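Local coordinates for protein aspartokinase (Synechocystis, PDB 3L76) that binds lysine and threonine at its ACT domains and probably phosphorylates the beta-carboxyl group of aspartate with ATP, the first step toward both amino acids, at residues 261-267 with 356-362; 297-303 with 315-319; 432-436 with 535-540. One frame throughout, in Å; residues are numbered along the deposited sequence.

Interaction 1 (261-267 with 356-362)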
loop_
_atom_site.group_PDB
_atom_site.type_symbol
_atom_site.label_atom_id
_atom_site.label_comp_id
_atom_site.label_asym_id
_atom_site.label_seq_id
_atom_site.Cartn_x
_atom_site.Cartn_y
_atom_site.Cartn_z
ATOM N N VAL A 261 -21.681 4.862 -22.322
ATOM C CA VAL A 261 -23.092 4.982 -22.600
ATOM C C VAL A 261 -23.903 3.958 -21.823
ATOM O O VAL A 261 -23.674 2.769 -21.936
ATOM C CB VAL A 261 -23.346 4.805 -24.109
ATOM C CG1 VAL A 261 -24.826 4.486 -24.392
ATOM C CG2 VAL A 261 -22.853 6.036 -24.863
ATOM N N ASP A 262 -24.854 4.448 -21.042
ATOM C CA ASP A 262 -25.774 3.610 -20.298
ATOM C C ASP A 262 -26.954 3.091 -21.111
ATOM O O ASP A 262 -27.436 1.991 -20.857
ATOM C CB ASP A 262 -26.332 4.378 -19.121
ATOM C CG ASP A 262 -27.061 3.480 -18.151
ATOM O OD1 ASP A 262 -26.518 2.415 -17.772
ATOM O OD2 ASP A 262 -28.172 3.847 -17.756
ATOM N N GLY A 263 -27.438 3.883 -22.068
ATOM C CA GLY A 263 -28.634 3.500 -22.791
ATOM C C GLY A 263 -28.870 4.164 -24.125
ATOM O O GLY A 263 -28.300 5.200 -24.423
ATOM N N VAL A 264 -29.713 3.535 -24.938
ATOM C CA VAL A 264 -30.146 4.085 -26.218
ATOM C C VAL A 264 -31.626 4.419 -26.107
ATOM O O VAL A 264 -32.391 3.662 -25.496
ATOM C CB VAL A 264 -29.989 3.077 -27.407
ATOM C CG1 VAL A 264 -30.654 3.630 -28.634
ATOM C CG2 VAL A 264 -28.550 2.814 -27.731
ATOM N N GLU A 265 -32.038 5.535 -26.712
ATOM C CA GLU A 265 -33.440 5.953 -26.660
ATOM C C GLU A 265 -34.037 6.252 -28.031
ATOM O O GLU A 265 -33.333 6.712 -28.925
ATOM C CB GLU A 265 -33.588 7.147 -25.736
ATOM C CG GLU A 265 -33.287 6.796 -24.306
ATOM C CD GLU A 265 -33.131 8.001 -23.415
ATOM O OE1 GLU A 265 -33.251 9.125 -23.915
ATOM O OE2 GLU A 265 -32.873 7.829 -22.207
ATOM N N TYR A 266 -35.333 5.977 -28.193
ATOM C CA TYR A 266 -36.016 6.174 -29.468
ATOM C C TYR A 266 -37.441 6.632 -29.237
ATOM O O TYR A 266 -38.158 6.007 -28.481
ATOM C CB TYR A 266 -36.008 4.890 -30.301
ATOM C CG TYR A 266 -37.010 4.853 -31.451
ATOM C CD1 TYR A 266 -37.021 5.826 -32.448
ATOM C CD2 TYR A 266 -37.922 3.823 -31.548
ATOM C CE1 TYR A 266 -37.930 5.768 -33.508
ATOM C CE2 TYR A 266 -38.822 3.760 -32.586
ATOM C CZ TYR A 266 -38.825 4.728 -33.559
ATOM O OH TYR A 266 -39.738 4.648 -34.583
ATOM N N ASP A 267 -37.839 7.718 -29.904
ATOM C CA ASP A 267 -39.183 8.290 -29.760
ATOM C C ASP A 267 -39.746 8.679 -31.119
ATOM O O ASP A 267 -39.288 9.633 -31.759
ATOM C CB ASP A 267 -39.150 9.508 -28.838
ATOM C CG ASP A 267 -40.510 10.136 -28.635
ATOM O OD1 ASP A 267 -41.506 9.674 -29.238
ATOM O OD2 ASP A 267 -40.569 11.109 -27.864
ATOM N N ALA A 356 -37.953 10.949 -36.310
ATOM C CA ALA A 356 -37.852 10.269 -35.032
ATOM C C ALA A 356 -36.726 10.926 -34.271
ATOM O O ALA A 356 -35.815 11.516 -34.867
ATOM C CB ALA A 356 -37.585 8.775 -35.214
ATOM N N LYS A 357 -36.800 10.850 -32.952
ATOM C CA LYS A 357 -35.690 11.270 -32.111
ATOM C C LYS A 357 -34.958 10.051 -31.551
ATOM O O LYS A 357 -35.578 9.149 -30.973
ATOM C CB LYS A 357 -36.188 12.154 -30.979
ATOM C CG LYS A 357 -35.063 12.646 -30.103
ATOM C CD LYS A 357 -35.567 13.444 -28.900
ATOM C CE LYS A 357 -36.548 12.632 -28.060
ATOM N NZ LYS A 357 -36.781 13.307 -26.767
ATOM N N ILE A 358 -33.650 9.996 -31.759
ATOM C CA ILE A 358 -32.840 8.960 -31.125
ATOM C C ILE A 358 -31.800 9.613 -30.243
ATOM O O ILE A 358 -31.400 10.751 -30.481
ATOM C CB ILE A 358 -32.151 8.026 -32.129
ATOM C CG1 ILE A 358 -31.227 8.827 -33.039
ATOM C CG2 ILE A 358 -33.178 7.280 -32.947
ATOM C CD1 ILE A 358 -30.636 7.999 -34.143
ATOM N N ALA A 359 -31.371 8.897 -29.211
ATOM C CA ALA A 359 -30.355 9.429 -28.308
ATOM C C ALA A 359 -29.477 8.345 -27.727
ATOM O O ALA A 359 -29.872 7.170 -27.626
ATOM C CB ALA A 359 -31.010 10.200 -27.199
ATOM N N ILE A 360 -28.277 8.749 -27.341
ATOM C CA ILE A 360 -27.471 7.938 -26.442
ATOM C C ILE A 360 -27.414 8.700 -25.138
ATOM O O ILE A 360 -27.351 9.930 -25.121
ATOM C CB ILE A 360 -26.073 7.672 -26.996
ATOM C CG1 ILE A 360 -25.310 8.999 -27.186
ATOM C CG2 ILE A 360 -26.178 6.876 -28.292
ATOM C CD1 ILE A 360 -23.888 8.809 -27.696
ATOM N N ALA A 361 -27.473 7.972 -24.035
ATOM C CA ALA A 361 -27.522 8.604 -22.730
ATOM C C ALA A 361 -26.518 7.917 -21.822
ATOM O O ALA A 361 -26.318 6.710 -21.922
ATOM C CB ALA A 361 -28.921 8.501 -22.176
ATOM N N GLY A 362 -25.879 8.679 -20.946
ATOM C CA GLY A 362 -24.864 8.108 -20.083
ATOM C C GLY A 362 -24.000 9.087 -19.329
ATOM O O GLY A 362 -23.441 10.029 -19.914
HETATM O O HOH W 1 -39.167 11.961 -25.939
#

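Interaction 2 (297-303 with 315-319). With LYS (lysine), chain E.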
loop_
_atom_site.group_PDB
_atom_site.type_symbol
_atom_site.label_atom_id
_atom_site.label_comp_id
_atom_site.label_asym_id
_atom_site.label_seq_id
_atom_site.Cartn_x
_atom_site.Cartn_y
_atom_site.Cartn_z
ATOM N N VAL A 297 -49.684 23.970 -25.090
ATOM C CA VAL A 297 -48.938 23.049 -25.946
ATOM C C VAL A 297 -47.600 22.703 -25.305
ATOM O O VAL A 297 -46.708 23.552 -25.211
ATOM C CB VAL A 297 -48.672 23.672 -27.335
ATOM C CG1 VAL A 297 -47.627 22.869 -28.115
ATOM C CG2 VAL A 297 -49.976 23.839 -28.128
ATOM N N ASP A 298 -47.457 21.457 -24.860
ATOM C CA ASP A 298 -46.186 21.021 -24.299
ATOM C C ASP A 298 -45.145 20.793 -25.391
ATOM O O ASP A 298 -45.448 20.239 -26.454
ATOM C CB ASP A 298 -46.352 19.761 -23.458
ATOM C CG ASP A 298 -45.057 19.323 -22.826
ATOM O OD1 ASP A 298 -44.533 20.059 -21.963
ATOM O OD2 ASP A 298 -44.557 18.247 -23.202
ATOM N N ILE A 299 -43.916 21.218 -25.119
ATOM C CA ILE A 299 -42.823 21.077 -26.082
ATOM C C ILE A 299 -41.715 20.097 -25.607
ATOM O O ILE A 299 -41.408 20.011 -24.421
ATOM C CB ILE A 299 -42.193 22.453 -26.384
ATOM C CG1 ILE A 299 -43.244 23.396 -26.963
ATOM C CG2 ILE A 299 -40.978 22.306 -27.307
ATOM C CD1 ILE A 299 -42.668 24.559 -27.699
ATOM N N ASP A 300 -41.135 19.358 -26.546
ATOM C CA ASP A 300 -39.977 18.514 -26.275
ATOM C C ASP A 300 -38.652 19.186 -26.654
ATOM O O ASP A 300 -38.087 19.912 -25.854
ATOM C CB ASP A 300 -40.082 17.184 -27.020
ATOM C CG ASP A 300 -38.902 16.267 -26.726
ATOM O OD1 ASP A 300 -38.294 16.457 -25.659
ATOM O OD2 ASP A 300 -38.582 15.385 -27.553
ATOM N N LEU A 301 -38.155 18.920 -27.863
ATOM C CA LEU A 301 -36.920 19.531 -28.341
ATOM C C LEU A 301 -37.053 21.032 -28.635
ATOM O O LEU A 301 -38.016 21.486 -29.251
ATOM C CB LEU A 301 -36.409 18.815 -29.600
ATOM C CG LEU A 301 -35.693 17.472 -29.470
ATOM C CD1 LEU A 301 -35.669 16.759 -30.812
ATOM C CD2 LEU A 301 -34.269 17.649 -28.922
ATOM N N ILE A 302 -36.074 21.800 -28.180
ATOM C CA ILE A 302 -35.881 23.155 -28.670
ATOM C C ILE A 302 -34.432 23.302 -29.139
ATOM O O ILE A 302 -33.483 23.153 -28.357
ATOM C CB ILE A 302 -36.233 24.227 -27.618
ATOM C CG1 ILE A 302 -37.650 24.009 -27.091
ATOM C CG2 ILE A 302 -36.076 25.647 -28.213
ATOM C CD1 ILE A 302 -38.076 25.036 -26.069
ATOM N N ILE A 303 -34.268 23.573 -30.427
ATOM C CA ILE A 303 -32.945 23.681 -31.021
ATOM C C ILE A 303 -32.742 25.029 -31.727
ATOM O O ILE A 303 -33.485 25.409 -32.633
ATOM C CB ILE A 303 -32.689 22.515 -32.006
ATOM C CG1 ILE A 303 -33.015 21.173 -31.339
ATOM C CG2 ILE A 303 -31.256 22.548 -32.546
ATOM C CD1 ILE A 303 -32.713 19.963 -32.207
ATOM N N ALA A 315 -36.267 25.999 -33.828
ATOM C CA ALA A 315 -36.933 24.736 -34.105
ATOM C C ALA A 315 -37.361 24.095 -32.815
ATOM O O ALA A 315 -36.695 24.233 -31.802
ATOM C CB ALA A 315 -36.045 23.805 -34.902
ATOM N N PHE A 316 -38.509 23.436 -32.849
ATOM C CA PHE A 316 -38.977 22.672 -31.704
ATOM C C PHE A 316 -39.755 21.453 -32.172
ATOM O O PHE A 316 -40.143 21.365 -33.334
ATOM C CB PHE A 316 -39.787 23.532 -30.734
ATOM C CG PHE A 316 -41.026 24.131 -31.326
ATOM C CD1 PHE A 316 -42.228 23.470 -31.258
ATOM C CD2 PHE A 316 -40.989 25.375 -31.930
ATOM C CE1 PHE A 316 -43.379 24.035 -31.791
ATOM C CE2 PHE A 316 -42.135 25.936 -32.470
ATOM C CZ PHE A 316 -43.325 25.263 -32.398
ATOM N N THR A 317 -39.928 20.480 -31.288
ATOM C CA THR A 317 -40.755 19.336 -31.628
ATOM C C THR A 317 -41.905 19.201 -30.673
ATOM O O THR A 317 -41.900 19.718 -29.562
ATOM C CB THR A 317 -39.981 17.992 -31.660
ATOM O OG1 THR A 317 -39.556 17.633 -30.333
ATOM C CG2 THR A 317 -38.798 18.086 -32.616
ATOM N N VAL A 318 -42.864 18.417 -31.111
ATOM C CA VAL A 318 -44.135 18.333 -30.471
ATOM C C VAL A 318 -44.633 16.921 -30.817
ATOM O O VAL A 318 -44.133 16.288 -31.756
ATOM C CB VAL A 318 -44.976 19.481 -31.088
ATOM C CG1 VAL A 318 -46.201 19.020 -31.858
ATOM C CG2 VAL A 318 -45.095 20.716 -30.169
ATOM N N VAL A 319 -45.563 16.404 -30.028
ATOM C CA VAL A 319 -46.195 15.127 -30.328
ATOM C C VAL A 319 -46.948 15.229 -31.665
ATOM O O VAL A 319 -47.552 16.263 -31.950
ATOM C CB VAL A 319 -47.137 14.740 -29.169
ATOM C CG1 VAL A 319 -48.306 13.891 -29.661
ATOM C CG2 VAL A 319 -46.335 14.033 -28.075
HETATM N N LYS E . -41.805 20.732 -21.996
HETATM C CA LYS E . -41.396 22.038 -21.496
HETATM C C LYS E . -42.185 23.142 -22.211
HETATM O O LYS E . -42.979 22.872 -23.127
HETATM C CB LYS E . -39.883 22.243 -21.651
HETATM C CG LYS E . -39.338 22.060 -23.085
HETATM C CD LYS E . -37.813 22.287 -23.135
HETATM C CE LYS E . -37.040 21.093 -22.579
HETATM N NZ LYS E . -37.448 19.823 -23.277
HETATM O OXT LYS E . -42.068 24.324 -21.875
HETATM O O HOH W 2 -46.399 17.417 -27.555
#

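Interaction 3 (432-436 with 535-540). With LYS (lysine), chain E.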
loop_
_atom_site.group_PDB
_atom_site.type_symbol
_atom_site.label_atom_id
_atom_site.label_comp_id
_atom_site.label_asym_id
_atom_site.label_seq_id
_atom_site.Cartn_x
_atom_site.Cartn_y
_atom_site.Cartn_z
ATOM N N LEU A 432 -44.297 17.185 -9.028
ATOM C CA LEU A 432 -42.901 17.428 -9.401
ATOM C C LEU A 432 -42.706 18.849 -9.942
ATOM O O LEU A 432 -43.414 19.260 -10.863
ATOM C CB LEU A 432 -42.442 16.401 -10.442
ATOM C CG LEU A 432 -41.130 15.640 -10.215
ATOM C CD1 LEU A 432 -39.923 16.558 -10.314
ATOM C CD2 LEU A 432 -41.142 14.920 -8.876
ATOM N N PRO A 433 -41.740 19.604 -9.382
ATOM C CA PRO A 433 -41.581 21.003 -9.804
ATOM C C PRO A 433 -41.018 21.121 -11.216
ATOM O O PRO A 433 -40.310 20.218 -11.668
ATOM C CB PRO A 433 -40.557 21.567 -8.805
ATOM C CG PRO A 433 -40.355 20.504 -7.766
ATOM C CD PRO A 433 -40.700 19.211 -8.418
ATOM N N ALA A 434 -41.310 22.228 -11.892
ATOM C CA ALA A 434 -40.810 22.437 -13.243
ATOM C C ALA A 434 -39.282 22.534 -13.290
ATOM O O ALA A 434 -38.641 21.904 -14.130
ATOM C CB ALA A 434 -41.442 23.675 -13.852
ATOM N N VAL A 435 -38.712 23.333 -12.387
ATOM C CA VAL A 435 -37.267 23.521 -12.311
ATOM C C VAL A 435 -36.742 23.176 -10.914
ATOM O O VAL A 435 -37.320 23.587 -9.917
ATOM C CB VAL A 435 -36.887 24.974 -12.665
ATOM C CG1 VAL A 435 -35.478 25.318 -12.184
ATOM C CG2 VAL A 435 -37.029 25.202 -14.166
ATOM N N ARG A 436 -35.649 22.423 -10.842
ATOM C CA ARG A 436 -35.060 22.059 -9.556
ATOM C C ARG A 436 -33.807 22.873 -9.218
ATOM O O ARG A 436 -33.587 23.234 -8.070
ATOM C CB ARG A 436 -34.742 20.567 -9.517
ATOM C CG ARG A 436 -34.218 20.081 -8.179
ATOM C CD ARG A 436 -34.931 18.812 -7.766
ATOM N NE ARG A 436 -36.093 19.066 -6.920
ATOM C CZ ARG A 436 -37.066 18.188 -6.694
ATOM N NH1 ARG A 436 -37.044 16.995 -7.269
ATOM N NH2 ARG A 436 -38.077 18.511 -5.900
ATOM N N SER A 535 -37.060 17.699 -13.590
ATOM C CA SER A 535 -37.857 16.568 -14.050
ATOM C C SER A 535 -39.316 16.957 -14.266
ATOM O O SER A 535 -40.036 16.323 -15.035
ATOM C CB SER A 535 -37.777 15.425 -13.031
ATOM O OG SER A 535 -36.480 14.854 -13.034
ATOM N N GLY A 536 -39.752 18.001 -13.576
ATOM C CA GLY A 536 -41.120 18.450 -13.686
ATOM C C GLY A 536 -41.470 19.145 -14.991
ATOM O O GLY A 536 -42.640 19.403 -15.247
ATOM N N MET A 537 -40.480 19.451 -15.821
ATOM C CA MET A 537 -40.761 20.215 -17.030
ATOM C C MET A 537 -41.347 19.336 -18.138
ATOM O O MET A 537 -41.847 19.835 -19.141
ATOM C CB MET A 537 -39.536 21.015 -17.499
ATOM C CG MET A 537 -38.475 20.228 -18.257
ATOM S SD MET A 537 -37.149 21.289 -18.888
ATOM C CE MET A 537 -36.635 22.146 -17.421
ATOM N N ILE A 538 -41.315 18.026 -17.926
ATOM C CA ILE A 538 -41.890 17.075 -18.867
ATOM C C ILE A 538 -43.426 17.111 -18.842
ATOM O O ILE A 538 -44.055 16.958 -17.791
ATOM C CB ILE A 538 -41.416 15.650 -18.555
ATOM C CG1 ILE A 538 -39.897 15.545 -18.686
ATOM C CG2 ILE A 538 -42.075 14.653 -19.472
ATOM C CD1 ILE A 538 -39.353 14.164 -18.306
ATOM N N GLY A 539 -44.031 17.309 -20.007
ATOM C CA GLY A 539 -45.476 17.429 -20.084
ATOM C C GLY A 539 -45.989 18.620 -19.301
ATOM O O GLY A 539 -47.055 18.556 -18.706
ATOM N N HIS A 540 -45.219 19.705 -19.307
ATOM C CA HIS A 540 -45.550 20.909 -18.556
ATOM C C HIS A 540 -45.308 22.155 -19.424
ATOM O O HIS A 540 -44.198 22.674 -19.492
ATOM C CB HIS A 540 -44.703 20.955 -17.280
ATOM C CG HIS A 540 -45.130 22.000 -16.298
ATOM N ND1 HIS A 540 -44.691 23.304 -16.365
ATOM C CD2 HIS A 540 -45.951 21.933 -15.228
ATOM C CE1 HIS A 540 -45.227 23.999 -15.377
ATOM N NE2 HIS A 540 -45.997 23.190 -14.673
HETATM N N LYS E . -41.805 20.732 -21.996
HETATM C CA LYS E . -41.396 22.038 -21.496
HETATM C C LYS E . -42.185 23.142 -22.211
HETATM O O LYS E . -42.979 22.872 -23.127
HETATM C CB LYS E . -39.883 22.243 -21.651
HETATM C CG LYS E . -39.338 22.060 -23.085
HETATM C CD LYS E . -37.813 22.287 -23.135
HETATM C CE LYS E . -37.040 21.093 -22.579
HETATM N NZ LYS E . -37.448 19.823 -23.277
HETATM O OXT LYS E . -42.068 24.324 -21.875
#

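Interaction 1 (261-267 with 356-362)
The ring of Tyr266 meets Ala356 at its edge, the methyl CB lying in the ring plane 3.5 Å from CE1. The ring reaches it because CG stands anti to the backbone N (chi1 163°), and CD1 also meets Ile358 CG2. On the opposite face, the extended chain of Glu265 brings its carboxylate over two small residues, OE1 lying 4.1 Å from Ala359 CB and OE2 4.0 Å from Ala361 CB. Lys357 bends at chi3 (57°), which lays its CE 4.1 Å from Asp267 CB. Its NZ stays 4.5 Å from Asp267 OD2, too far for a salt bridge, and one water bonds to both. The backbones form an antiparallel pair, axes 166° apart, with two N-H...O bonds at each of Gly263-Ala361, Glu265-Ala359 and Asp267-Lys357. A classic beta bulge starts the pairing: Ala361 O takes Gly263 N at 3.0 Å and, weakly, Asp262 N at 2.8 Å. Strand 356-361 belongs to the ACT-domain region and bonds along its other edge to strand 395-401, while helices 371-381 and 405-415 pack on the face of Val264, Tyr266, Ile358 and Ile360. Farther out, Lys395 forms a salt bridge with Glu265, Asp300 and Glu565 do so with Lys357, and Asp269 N bonds to Asp267 OD1 and Gln270 to OD2.

Interaction 2 (297-303 with 315-319)
Ile299 and Phe316 meet at about a right angle, and the methyl CD1 of Ile299 makes an off-centre CH-pi contact with the ring, 4.2 Å from its centroid and 28° off the normal. The two segments form part of a beta hairpin of the ACT domain, strand 302-303 running antiparallel to strand 311-318, and helix 284-294 packs against this apolar side through Phe289 and Ile292. Val297 CG1 extends the patch, crossing Val318 CG2 at 3.9 Å. Regular pairing holds at Ile303 and Ala315, which exchange two backbone bonds. Beyond it Asp300 N bonds to Thr317 O, almost straight at 167°, and a side chain enters the pairing: Thr317 OG1 accepts Leu301 N at 3.1 Å. This hydroxyl sits between the backbone N and carbonyl carbon of its own residue (chi1 68°), a rotation that turns it to the amide, and Gln270 bonds to it as well. A valine here would probably leave Leu301 N without its acceptor and Gln270 without its hydroxyl mate. The polar edge holds the bound lysine. Its alpha-amino N bonds to Asp298 OD1 at 2.8 Å and to Ile299 O at 2.6 Å, while Ile299 N donates to the ligand carboxylate. At the far end of the ligand, NZ bonds to Asp300 O at 2.7 Å.

Interaction 3 (432-436 with 535-540)
Met537, whose CB lies 3.6 Å from Ala434 O, offers its own carbonyl O to two donors: the alpha-amino N of the bound lysine at 3.0 Å and, weakly, His540 N at 3.4 Å. The second bond closes a type II beta turn from Met537 to His540, so the ligand is held by the same oxygen that defines the turn. Segment 535-540 links strand 520-533 to helix 543-552 of an ACT domain and begins with a short 3-10 stretch at 535-537. Segment 432-436, an irregular loop leading into strand 437-453, lies against that stretch. Gly536, which has no side chain, lets the two backbones come close, its CA lying 4.0 Å from the CA of Ala434. At one end of the contact Leu432 sends the branch CD1 to Ser535, 3.6 Å from its CB. At the other, the methyl of Ala434 approaches the His540 imidazole obliquely, CB lying 4.1 Å from CE1. The ring is directed there by a first torsion of -169°, which places CG opposite the backbone N. The kinase domain holds both segments from outside: Glu201 forms a salt bridge with Arg436 and accepts Ser535 N, and Thr198 bonds to Ser535 OG. Met537 joins this packing to the pocket. Its chain bends at chi3 (54°), bringing CE toward Val435 CG2, while the sulfur SD lies 3.7 Å from CE of the bound lysine.

Overall arrangement
Interactions 2 and 3 build adjoining parts of one lysine pocket: 297-303 supplies Asp298, Ile299 and Asp300, and 535-540 supplies Met537 and His540. Their centres are 15 Å apart, and they meet where Asp298 OD1, besides accepting the ligand's alpha-amino N, lies 2.8 Å from His540 N in a weak hydrogen bond. Interaction 1 stands one shell back. Its Lys357 NZ makes a salt bridge of 2.9 Å with Asp300 OD2, across centres 17 Å apart, and the Lys357 side chain remains about 7 Å from the lysine, consistent with a role in positioning Asp300. Interactions 1 and 3 do not touch, their nearest atoms being about 9 Å apart.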